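Local coordinates for Ketoacyl_synth_N domain-containing protein (Photorhabdus luminescens subsp. laumondii, PDB 6SMO) that probably takes part in beta-ketoacyl synthase chemistry and helps line the pocket that holds a pentaoxo-dodecanal ligand, at residues C[208-213]-C[256-261]; C[284-289]-C[353-358]. All blocks are in the same frame, centred on the assembly; numbering follows the deposited sequence.

Contact 1 (C[208-213]-C[256-261]); sequences EVFGEK and NTRNNT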
loop_
_atom_site.group_PDB
_atom_site.type_symbol
_atom_site.label_atom_id
_atom_site.label_comp_id
_atom_site.label_asym_id
_atom_site.label_seq_id
_atom_site.Cartn_x
_atom_site.Cartn_y
_atom_site.Cartn_z
ATOM N N GLU C 208 -21.461 1.696 -14.755
ATOM C CA GLU C 208 -22.879 1.537 -14.328
ATOM C C GLU C 208 -23.405 2.864 -13.767
ATOM O O GLU C 208 -24.627 3.094 -13.862
ATOM C CB GLU C 208 -23.007 0.421 -13.289
ATOM C CG GLU C 208 -22.742 -0.966 -13.852
ATOM C CD GLU C 208 -22.766 -2.085 -12.825
ATOM O OE1 GLU C 208 -21.923 -2.998 -12.929
ATOM O OE2 GLU C 208 -23.631 -2.043 -11.926
ATOM N N VAL C 209 -22.520 3.697 -13.208
ATOM C CA VAL C 209 -22.864 5.011 -12.583
ATOM C C VAL C 209 -22.868 6.100 -13.663
ATOM O O VAL C 209 -23.882 6.815 -13.765
ATOM C CB VAL C 209 -21.897 5.360 -11.435
ATOM C CG1 VAL C 209 -22.241 6.694 -10.786
ATOM C CG2 VAL C 209 -21.848 4.260 -10.385
ATOM N N PHE C 210 -21.782 6.217 -14.436
ATOM C CA PHE C 210 -21.507 7.364 -15.345
ATOM C C PHE C 210 -22.074 7.092 -16.745
ATOM O O PHE C 210 -22.832 7.950 -17.245
ATOM C CB PHE C 210 -20.010 7.684 -15.350
ATOM C CG PHE C 210 -19.532 8.302 -14.060
ATOM C CD1 PHE C 210 -19.882 9.603 -13.729
ATOM C CD2 PHE C 210 -18.762 7.579 -13.162
ATOM C CE1 PHE C 210 -19.460 10.172 -12.538
ATOM C CE2 PHE C 210 -18.339 8.151 -11.971
ATOM C CZ PHE C 210 -18.690 9.445 -11.659
ATOM N N GLY C 211 -21.726 5.953 -17.353
ATOM C CA GLY C 211 -22.239 5.528 -18.673
ATOM C C GLY C 211 -21.138 5.034 -19.595
ATOM O O GLY C 211 -20.172 4.426 -19.094
ATOM N N GLU C 212 -21.283 5.286 -20.902
ATOM C CA GLU C 212 -20.390 4.766 -21.975
ATOM C C GLU C 212 -19.088 5.575 -22.008
ATOM O O GLU C 212 -19.118 6.766 -21.640
ATOM C CB GLU C 212 -21.095 4.823 -23.332
ATOM C CG GLU C 212 -22.259 3.855 -23.451
ATOM C CD GLU C 212 -21.866 2.387 -23.455
ATOM O OE1 GLU C 212 -22.510 1.601 -22.732
ATOM O OE2 GLU C 212 -20.919 2.031 -24.184
ATOM N N LYS C 213 -17.995 4.937 -22.445
ATOM C CA LYS C 213 -16.640 5.542 -22.571
ATOM C C LYS C 213 -16.501 6.220 -23.939
ATOM O O LYS C 213 -17.138 5.748 -24.903
ATOM C CB LYS C 213 -15.549 4.474 -22.425
ATOM C CG LYS C 213 -15.361 3.912 -21.022
ATOM C CD LYS C 213 -14.231 2.907 -20.932
ATOM C CE LYS C 213 -13.993 2.393 -19.529
ATOM N NZ LYS C 213 -13.317 3.402 -18.678
ATOM N N ASN C 256 -28.516 8.664 -9.002
ATOM C CA ASN C 256 -29.254 9.711 -8.242
ATOM C C ASN C 256 -28.257 10.544 -7.426
ATOM O O ASN C 256 -28.294 11.785 -7.543
ATOM C CB ASN C 256 -30.350 9.109 -7.358
ATOM C CG ASN C 256 -31.437 8.416 -8.154
ATOM O OD1 ASN C 256 -31.751 7.254 -7.903
ATOM N ND2 ASN C 256 -32.013 9.114 -9.119
ATOM N N THR C 257 -27.395 9.886 -6.643
ATOM C CA THR C 257 -26.374 10.526 -5.768
ATOM C C THR C 257 -25.260 11.151 -6.618
ATOM O O THR C 257 -24.649 12.131 -6.149
ATOM C CB THR C 257 -25.794 9.525 -4.759
ATOM O OG1 THR C 257 -25.298 8.399 -5.482
ATOM C CG2 THR C 257 -26.810 9.068 -3.733
ATOM N N ARG C 258 -25.008 10.600 -7.813
ATOM C CA ARG C 258 -23.948 11.044 -8.761
ATOM C C ARG C 258 -24.057 12.556 -8.994
ATOM O O ARG C 258 -23.039 13.254 -8.811
ATOM C CB ARG C 258 -24.073 10.272 -10.079
ATOM C CG ARG C 258 -23.053 10.652 -11.143
ATOM C CD ARG C 258 -23.417 10.086 -12.504
ATOM N NE ARG C 258 -24.710 10.575 -12.968
ATOM C CZ ARG C 258 -25.383 10.101 -14.013
ATOM N NH1 ARG C 258 -26.552 10.631 -14.333
ATOM N NH2 ARG C 258 -24.897 9.106 -14.736
ATOM N N ASN C 259 -25.244 13.033 -9.381
ATOM C CA ASN C 259 -25.516 14.453 -9.737
ATOM C C ASN C 259 -25.394 15.337 -8.488
ATOM O O ASN C 259 -24.944 16.492 -8.629
ATOM C CB ASN C 259 -26.886 14.616 -10.401
ATOM C CG ASN C 259 -26.947 14.031 -11.797
ATOM O OD1 ASN C 259 -26.147 13.168 -12.153
ATOM N ND2 ASN C 259 -27.898 14.490 -12.594
ATOM N N ASN C 260 -25.783 14.817 -7.318
ATOM C CA ASN C 260 -25.702 15.527 -6.012
ATOM C C ASN C 260 -24.232 15.696 -5.604
ATOM O O ASN C 260 -23.915 16.729 -4.984
ATOM C CB ASN C 260 -26.492 14.800 -4.919
ATOM C CG ASN C 260 -27.980 14.740 -5.195
ATOM O OD1 ASN C 260 -28.574 13.665 -5.185
ATOM N ND2 ASN C 260 -28.591 15.887 -5.443
ATOM N N THR C 261 -23.376 14.722 -5.935
ATOM C CA THR C 261 -21.931 14.694 -5.570
ATOM C C THR C 261 -21.164 15.758 -6.367
ATOM O O THR C 261 -20.187 16.303 -5.816
ATOM C CB THR C 261 -21.322 13.302 -5.786
ATOM O OG1 THR C 261 -22.225 12.323 -5.271
ATOM C CG2 THR C 261 -19.975 13.140 -5.116
#
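The backbones of 208-213 and 256-261 come closest at Val209 and Arg258, whose CA atoms are 7.2 Å apart, a separation bridged mainly by the arginine side chain reaching out from its helix. Residues 208-210 have helical backbone angles without the regular hydrogen bonds. Arg258 reaches them with CG anti to the backbone N, and a bend at chi3 (60°) turns the guanidinium to the Val209 carbonyl. From there NH2 donates to Val209 O at 2.7 Å, but the bond is weak because the N-H...O angle is only 121°. The apolar part of the chain carries the rest of the contact. Arg258 CD lies 3.8 Å from Phe210 CD1, at a slant to the ring, and Arg258 CG lies 3.9 Å from Phe210 CE1. On the neighbouring residue, Val209 CG1 is 4.0 Å from Arg258 CD, and the same methyl sits over the centre of the Phe210 ring, so valine and phenylalanine offer the arginine one joint surface. The guanidinium is also held from its own helix: Arg258 NE donates to Asn259 OD1 at 3.1 Å and 158°, nearly in the guanidinium plane, which should limit its rotation. One turn along, Thr261 OG1 bonds to Thr257 O, an oxygen that also accepts from Thr261 N. Within the thiolase-type fold, the arginine's aliphatic stem and its weak bond to a backbone carbonyl thus join the loop between helix 192-204 and strand 218-229 to the short helix that follows strand 242-251.

Contact 2 (C[284-289]-C[353-358]); sequences DDEKEI and IIQRFS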
loop_
_atom_site.group_PDB
_atom_site.type_symbol
_atom_site.label_atom_id
_atom_site.label_comp_id
_atom_site.label_asym_id
_atom_site.label_seq_id
_atom_site.Cartn_x
_atom_site.Cartn_y
_atom_site.Cartn_z
ATOM N N ASP C 284 -18.859 9.907 -21.789
ATOM C CA ASP C 284 -19.589 10.800 -22.730
ATOM C C ASP C 284 -20.465 11.795 -21.958
ATOM O O ASP C 284 -20.494 12.978 -22.349
ATOM C CB ASP C 284 -20.455 9.990 -23.701
ATOM C CG ASP C 284 -19.672 9.070 -24.623
ATOM O OD1 ASP C 284 -18.496 8.789 -24.316
ATOM O OD2 ASP C 284 -20.248 8.638 -25.641
ATOM N N ASP C 285 -21.149 11.330 -20.906
ATOM C CA ASP C 285 -22.257 12.060 -20.229
ATOM C C ASP C 285 -21.718 13.124 -19.261
ATOM O O ASP C 285 -22.544 13.914 -18.764
ATOM C CB ASP C 285 -23.180 11.085 -19.492
ATOM C CG ASP C 285 -23.896 10.100 -20.401
ATOM O OD1 ASP C 285 -24.170 10.462 -21.563
ATOM O OD2 ASP C 285 -24.172 8.974 -19.940
ATOM N N GLU C 286 -20.404 13.153 -19.008
ATOM C CA GLU C 286 -19.750 14.054 -18.017
ATOM C C GLU C 286 -20.177 15.510 -18.248
ATOM O O GLU C 286 -20.625 16.146 -17.273
ATOM C CB GLU C 286 -18.226 13.939 -18.098
ATOM C CG GLU C 286 -17.498 14.887 -17.158
ATOM C CD GLU C 286 -16.000 14.660 -17.049
ATOM O OE1 GLU C 286 -15.422 14.059 -17.978
ATOM O OE2 GLU C 286 -15.415 15.086 -16.033
ATOM N N LYS C 287 -20.030 16.013 -19.479
ATOM C CA LYS C 287 -20.233 17.449 -19.826
ATOM C C LYS C 287 -21.675 17.866 -19.509
ATOM O O LYS C 287 -21.864 19.023 -19.089
ATOM C CB LYS C 287 -19.896 17.719 -21.297
ATOM C CG LYS C 287 -19.670 19.189 -21.634
ATOM C CD LYS C 287 -19.382 19.456 -23.097
ATOM C CE LYS C 287 -19.161 20.926 -23.391
ATOM N NZ LYS C 287 -19.038 21.185 -24.844
ATOM N N GLU C 288 -22.648 16.965 -19.697
ATOM C CA GLU C 288 -24.092 17.232 -19.449
ATOM C C GLU C 288 -24.340 17.369 -17.942
ATOM O O GLU C 288 -24.894 18.410 -17.535
ATOM C CB GLU C 288 -24.963 16.120 -20.039
ATOM C CG GLU C 288 -26.443 16.466 -20.076
ATOM C CD GLU C 288 -27.368 15.307 -20.408
ATOM O OE1 GLU C 288 -26.913 14.358 -21.077
ATOM O OE2 GLU C 288 -28.544 15.358 -19.997
ATOM N N ILE C 289 -23.943 16.364 -17.153
ATOM C CA ILE C 289 -24.284 16.245 -15.700
ATOM C C ILE C 289 -23.500 17.280 -14.881
ATOM O O ILE C 289 -24.083 17.810 -13.914
ATOM C CB ILE C 289 -24.078 14.806 -15.175
ATOM C CG1 ILE C 289 -22.627 14.325 -15.297
ATOM C CG2 ILE C 289 -25.053 13.853 -15.853
ATOM C CD1 ILE C 289 -22.355 12.998 -14.622
ATOM N N ILE C 353 -9.419 24.180 -11.462
ATOM C CA ILE C 353 -10.049 23.052 -10.714
ATOM C C ILE C 353 -10.101 21.834 -11.642
ATOM O O ILE C 353 -10.701 21.943 -12.729
ATOM C CB ILE C 353 -11.442 23.456 -10.188
ATOM C CG1 ILE C 353 -11.335 24.569 -9.142
ATOM C CG2 ILE C 353 -12.201 22.252 -9.645
ATOM C CD1 ILE C 353 -12.581 25.405 -9.006
ATOM N N ILE C 354 -9.488 20.725 -11.218
ATOM C CA ILE C 354 -9.384 19.451 -11.990
ATOM C C ILE C 354 -10.314 18.418 -11.347
ATOM O O ILE C 354 -10.302 18.315 -10.106
ATOM C CB ILE C 354 -7.923 18.958 -12.029
ATOM C CG1 ILE C 354 -6.970 20.055 -12.510
ATOM C CG2 ILE C 354 -7.797 17.697 -12.872
ATOM C CD1 ILE C 354 -5.627 20.036 -11.826
ATOM N N GLN C 355 -11.081 17.692 -12.165
ATOM C CA GLN C 355 -12.013 16.623 -11.715
ATOM C C GLN C 355 -11.613 15.294 -12.364
ATOM O O GLN C 355 -11.227 15.301 -13.551
ATOM C CB GLN C 355 -13.459 16.973 -12.068
ATOM C CG GLN C 355 -14.483 16.108 -11.343
ATOM C CD GLN C 355 -15.904 16.437 -11.729
ATOM O OE1 GLN C 355 -16.731 16.784 -10.887
ATOM N NE2 GLN C 355 -16.201 16.331 -13.014
ATOM N N ARG C 356 -11.699 14.206 -11.593
ATOM C CA ARG C 356 -11.559 12.804 -12.069
ATOM C C ARG C 356 -12.573 11.930 -11.325
ATOM O O ARG C 356 -12.953 12.295 -10.197
ATOM C CB ARG C 356 -10.135 12.286 -11.840
ATOM C CG ARG C 356 -9.178 12.549 -12.993
ATOM C CD ARG C 356 -8.441 11.290 -13.403
ATOM N NE ARG C 356 -9.340 10.318 -14.016
ATOM C CZ ARG C 356 -9.037 9.049 -14.280
ATOM N NH1 ARG C 356 -9.939 8.262 -14.844
ATOM N NH2 ARG C 356 -7.844 8.563 -13.979
ATOM N N PHE C 357 -12.997 10.825 -11.940
ATOM C CA PHE C 357 -13.865 9.802 -11.298
ATOM C C PHE C 357 -13.626 8.430 -11.936
ATOM O O PHE C 357 -13.148 8.356 -13.085
ATOM C CB PHE C 357 -15.337 10.223 -11.333
ATOM C CG PHE C 357 -15.831 10.877 -12.598
ATOM C CD1 PHE C 357 -16.203 10.113 -13.694
ATOM C CD2 PHE C 357 -15.983 12.253 -12.672
ATOM C CE1 PHE C 357 -16.685 10.716 -14.847
ATOM C CE2 PHE C 357 -16.464 12.853 -13.825
ATOM C CZ PHE C 357 -16.814 12.083 -14.910
ATOM N N SER C 358 -13.954 7.378 -11.181
ATOM C CA SER C 358 -13.657 5.956 -11.491
ATOM C C SER C 358 -14.867 5.291 -12.156
ATOM O O SER C 358 -15.924 5.945 -12.263
ATOM C CB SER C 358 -13.256 5.216 -10.243
ATOM O OG SER C 358 -14.375 5.031 -9.388
#
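Glu286 and Phe357 form most of this buried contact, the glutamate extending from helix 286-296 until Glu286 CD lies 3.4 Å from Phe357 CZ. The carboxylate and ring planes are 68° apart, and the two side chains cross at a slant, with Glu286 CB meeting the ring at its edge, 3.9 Å from Phe357 CZ. Both Glu286 and Gln355 have CG anti to the backbone N and run extended beyond it, in opposite senses, which brings amide and carboxylate alongside each other with their planes 20° apart. Gln355 NE2 donates to Glu286 OE2 at 3.4 Å, a weak bond with an angle of 137°. Stronger partners lie in the turn after strand 275-278, where Gly281 N donates to Glu286 OE1 and Asp280 N to Glu286 OE2. The setting is a beta-alpha-beta crossover: helix 286-296 connects the parallel strands 275-278 and 302-304, while strand 351-356 pairs parallel with 275-278 and supplies Gln355, with Phe357 coming from the residue just after it. Further out, Gln355 OE1 is hydrogen-bonded to Thr265 OG1, which should limit the amide's rotation, and Arg356, whose CB points away from the helix, forms a salt bridge with Asp280.

Followed from the N terminus, contact 1 closes first, bringing 208-213 back to 256-261 across an excursion of 42 residues that is half strand. Contact 2 opens only later, at 284-289, and closes at 353-358, so the two loops run in series and neither nest nor cross. In space they adjoin, with centres about 9 Å apart. Segment 208-213 meets both segments of contact 2: Glu212 O lies 3.2 Å from Asp284 N as a probable hydrogen bond, in the turn leading into helix 286-296, and the Phe210 ring stacks on Phe357, just past strand 351-356. Helix 255-261 meets helix 286-296 where Arg258 touches Ile289.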